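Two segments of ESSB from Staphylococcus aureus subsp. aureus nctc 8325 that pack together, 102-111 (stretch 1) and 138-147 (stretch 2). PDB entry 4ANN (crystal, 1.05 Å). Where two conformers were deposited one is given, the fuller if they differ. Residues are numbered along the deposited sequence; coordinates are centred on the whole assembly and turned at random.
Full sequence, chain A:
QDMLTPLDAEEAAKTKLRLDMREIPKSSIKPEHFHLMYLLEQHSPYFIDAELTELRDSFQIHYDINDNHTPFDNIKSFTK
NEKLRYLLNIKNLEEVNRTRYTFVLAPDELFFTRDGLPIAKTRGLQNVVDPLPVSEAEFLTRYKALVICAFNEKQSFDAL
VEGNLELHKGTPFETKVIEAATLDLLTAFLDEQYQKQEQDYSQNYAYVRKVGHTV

Stretch 1 (102-111) TFVLAPDELF
Stretch 2, residues 138-147: EFLTRYKALV

An irregular, largely extended segment lies against one side of a helix through a small apolar contact centred on one leucine and pinned by a single arginine-to-carbonyl hydrogen bond; the two sides together bury 406 Å². L105 (113 Å²) and L146 (89 Å²) have the most area covered and are buried in the whole structure, while R142 stays partly exposed, as suits its charged end.

Residues 138-147 are helical throughout, with phi/psi near -62/-44 from F139 on, E138 at -77/-29, and regular i to i+4 backbone bonds. Stretch 1 runs extended from T102 to A106 (L105 at -96/108, A106 at -167/160), then bends at P107 (-54/-44), where E109 N bonds A106 O at 3.0 Å, and enters a strand at L110. The register follows the helix direction: the CA atoms of L105 and R142 lie 6.4 Å apart, those of P107 and L146 7.3 Å.

L105 (chi1 t, chi2 p) points toward the helix, and its two methyls reach F139, Y143 and L146. L105 CD2 sits 3.7 Å from F139 CE1 and from Y143 N, while L105 CD1 comes nearest to L146 CD1, at 3.7 Å. A forked apolar side chain suits this place, reaching successive turns at once. L146 (m, t) answers with its own fork: CD1 also packs 3.8 Å from L110 CD2, and CD2 lies 3.8 Å from P107 CG, so this leucine gathers residues from both sides of the bend. F139 (chi1 t, chi2 81°) starts sideways but its ring end comes nearer, putting CE1 3.8 Å from F103 CZ, at the edge of the F103 ring.

R142 (m, t, t, chi4 -89°) supplies the polar clamp. R142 NH1 donates to L105 O at 2.9 Å and 165°, satisfying a carbonyl of the irregular segment. One helical turn earlier, E138 OE2 accepts from R142 NE at 3.0 Å in a salt bridge, which helps hold the guanidinium in place. A106, whose CB is 4.1 Å from R142 NH1, adds a small side chain beside this group.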

# COMPACT_ATOMS: atom_id res chain seq x y z
N THR A 102 -1.69 10.51 2.37
CA THR A 102 -2.17 9.26 2.91
C THR A 102 -2.11 8.24 1.78
O THR A 102 -2.03 8.58 0.60
CB THR A 102 -3.59 9.33 3.46
OG1 THR A 102 -4.45 9.65 2.33
CG2 THR A 102 -3.77 10.41 4.55
N PHE A 103 -2.17 6.95 2.18
CA PHE A 103 -2.06 5.86 1.21
C PHE A 103 -2.86 4.67 1.71
O PHE A 103 -3.25 4.60 2.88
CB PHE A 103 -0.59 5.45 0.98
CG PHE A 103 0.07 4.74 2.16
CD1 PHE A 103 0.52 5.47 3.25
CD2 PHE A 103 0.22 3.37 2.19
CE1 PHE A 103 1.11 4.84 4.38
CE2 PHE A 103 0.80 2.72 3.29
CZ PHE A 103 1.24 3.49 4.38
N VAL A 104 -3.06 3.70 0.83
CA VAL A 104 -3.72 2.45 1.11
C VAL A 104 -2.71 1.33 0.93
O VAL A 104 -2.04 1.30 -0.09
CB VAL A 104 -4.89 2.24 0.13
CG1 VAL A 104 -5.52 0.88 0.30
CG2 VAL A 104 -5.89 3.40 0.26
N LEU A 105 -2.63 0.41 1.87
CA LEU A 105 -1.73 -0.75 1.77
C LEU A 105 -2.52 -1.93 1.24
O LEU A 105 -3.38 -2.50 1.95
CB LEU A 105 -1.08 -1.08 3.09
CG LEU A 105 -0.02 -2.16 3.01
CD1 LEU A 105 1.16 -1.71 2.17
CD2 LEU A 105 0.44 -2.58 4.40
N ALA A 106 -2.29 -2.36 -0.00
CA ALA A 106 -3.02 -3.45 -0.63
C ALA A 106 -2.31 -3.87 -1.89
O ALA A 106 -1.54 -3.07 -2.46
CB ALA A 106 -4.45 -3.03 -1.02
N PRO A 107 -2.55 -5.08 -2.38
CA PRO A 107 -1.82 -5.55 -3.60
C PRO A 107 -1.94 -4.62 -4.78
O PRO A 107 -0.93 -4.35 -5.46
CB PRO A 107 -2.42 -6.92 -3.85
CG PRO A 107 -2.83 -7.41 -2.48
CD PRO A 107 -3.33 -6.18 -1.79
N ASP A 108 -3.13 -4.12 -5.05
CA ASP A 108 -3.34 -3.28 -6.23
C ASP A 108 -2.91 -1.84 -6.01
O ASP A 108 -3.04 -1.00 -6.91
CB ASP A 108 -4.80 -3.32 -6.68
CG ASP A 108 -5.81 -2.83 -5.68
OD1 ASP A 108 -5.53 -2.61 -4.50
OD2 ASP A 108 -6.98 -2.70 -6.11
N GLU A 109 -2.41 -1.51 -4.83
CA GLU A 109 -1.96 -0.22 -4.41
C GLU A 109 -0.44 -0.16 -4.22
O GLU A 109 0.07 0.93 -3.91
CB GLU A 109 -2.68 0.19 -3.12
CG GLU A 109 -4.13 0.51 -3.32
CD GLU A 109 -4.34 1.89 -3.96
OE1 GLU A 109 -3.37 2.66 -4.01
OE2 GLU A 109 -5.51 2.15 -4.40
N LEU A 110 0.24 -1.26 -4.34
CA LEU A 110 1.62 -1.39 -3.96
C LEU A 110 2.46 -1.83 -5.16
O LEU A 110 2.19 -2.84 -5.81
CB LEU A 110 1.76 -2.43 -2.84
CG LEU A 110 3.17 -2.67 -2.34
CD1 LEU A 110 3.81 -1.42 -1.79
CD2 LEU A 110 3.13 -3.76 -1.25
N PHE A 111 3.52 -1.07 -5.39
CA PHE A 111 4.50 -1.30 -6.42
C PHE A 111 5.90 -1.18 -5.81
O PHE A 111 6.04 -0.67 -4.70
CB PHE A 111 4.36 -0.29 -7.57
CG PHE A 111 3.01 -0.35 -8.26
CD1 PHE A 111 1.91 0.23 -7.68
CD2 PHE A 111 2.87 -1.01 -9.45
CE1 PHE A 111 0.68 0.18 -8.29
CE2 PHE A 111 1.64 -1.08 -10.08
CZ PHE A 111 0.54 -0.48 -9.49
N GLU A 138 -4.66 -1.75 11.79
CA GLU A 138 -5.10 -2.19 10.47
C GLU A 138 -3.96 -2.17 9.46
O GLU A 138 -3.93 -2.97 8.52
CB GLU A 138 -6.33 -1.33 10.09
CG GLU A 138 -6.53 -1.43 8.60
CD GLU A 138 -7.48 -2.22 7.77
OE1 GLU A 138 -7.49 -3.45 7.66
OE2 GLU A 138 -8.25 -1.54 7.06
N PHE A 139 -2.95 -1.31 9.61
CA PHE A 139 -1.73 -1.38 8.82
C PHE A 139 -1.03 -2.73 9.07
O PHE A 139 -0.58 -3.42 8.13
CB PHE A 139 -0.80 -0.22 9.20
CG PHE A 139 0.50 -0.24 8.40
CD1 PHE A 139 0.57 0.26 7.12
CD2 PHE A 139 1.66 -0.82 8.92
CE1 PHE A 139 1.72 0.27 6.35
CE2 PHE A 139 2.81 -0.83 8.16
CZ PHE A 139 2.86 -0.38 6.88
N LEU A 140 -0.95 -3.14 10.32
CA LEU A 140 -0.32 -4.42 10.65
C LEU A 140 -1.08 -5.57 10.05
O LEU A 140 -0.45 -6.50 9.52
CB LEU A 140 -0.18 -4.55 12.17
CG LEU A 140 0.49 -5.82 12.62
CD1 LEU A 140 1.90 -5.96 11.98
CD2 LEU A 140 0.59 -5.83 14.15
N THR A 141 -2.41 -5.59 10.15
CA THR A 141 -3.17 -6.69 9.55
C THR A 141 -2.91 -6.77 8.05
O THR A 141 -2.74 -7.85 7.48
CB THR A 141 -4.67 -6.47 9.83
OG1 THR A 141 -4.87 -6.60 11.23
CG2 THR A 141 -5.53 -7.48 9.12
N ARG A 142 -2.95 -5.61 7.39
CA ARG A 142 -2.71 -5.58 5.93
C ARG A 142 -1.29 -6.04 5.59
O ARG A 142 -1.08 -6.79 4.61
CB ARG A 142 -3.03 -4.20 5.40
CG ARG A 142 -4.50 -3.89 5.41
CD ARG A 142 -4.79 -2.41 5.12
NE ARG A 142 -6.22 -2.26 4.92
CZ ARG A 142 -6.85 -2.38 3.77
NH1 ARG A 142 -6.24 -2.53 2.58
NH2 ARG A 142 -8.16 -2.28 3.76
N TYR A 143 -0.29 -5.64 6.37
CA TYR A 143 1.09 -6.09 6.13
C TYR A 143 1.19 -7.60 6.28
O TYR A 143 1.80 -8.29 5.46
CB TYR A 143 2.00 -5.28 7.07
CG TYR A 143 3.45 -5.28 6.74
CD1 TYR A 143 4.11 -6.02 5.77
CD2 TYR A 143 4.26 -4.44 7.48
CE1 TYR A 143 5.47 -5.94 5.58
CE2 TYR A 143 5.63 -4.35 7.30
CZ TYR A 143 6.23 -5.09 6.30
OH TYR A 143 7.60 -5.00 6.12
N LYS A 144 0.58 -8.15 7.33
CA LYS A 144 0.55 -9.57 7.52
C LYS A 144 -0.06 -10.29 6.33
O LYS A 144 0.43 -11.32 5.87
CB LYS A 144 -0.22 -9.93 8.80
CG LYS A 144 0.48 -9.56 10.08
CD LYS A 144 -0.38 -9.70 11.31
CE LYS A 144 0.40 -9.57 12.58
NZ LYS A 144 -0.49 -9.69 13.79
N ALA A 145 -1.18 -9.75 5.84
CA ALA A 145 -1.85 -10.34 4.70
C ALA A 145 -0.96 -10.33 3.46
O ALA A 145 -0.92 -11.32 2.71
CB ALA A 145 -3.18 -9.68 4.44
N LEU A 146 -0.23 -9.26 3.23
CA LEU A 146 0.72 -9.22 2.13
C LEU A 146 1.80 -10.29 2.27
O LEU A 146 2.18 -10.95 1.31
CB LEU A 146 1.39 -7.84 1.99
CG LEU A 146 0.47 -6.69 1.54
CD1 LEU A 146 1.23 -5.38 1.59
CD2 LEU A 146 -0.09 -6.89 0.17
N VAL A 147 2.34 -10.47 3.49
CA VAL A 147 3.35 -11.50 3.71
C VAL A 147 2.79 -12.88 3.36
O VAL A 147 3.41 -13.70 2.68
CB VAL A 147 3.87 -11.44 5.14
CG1 VAL A 147 4.75 -12.66 5.44
CG2 VAL A 147 4.63 -10.14 5.42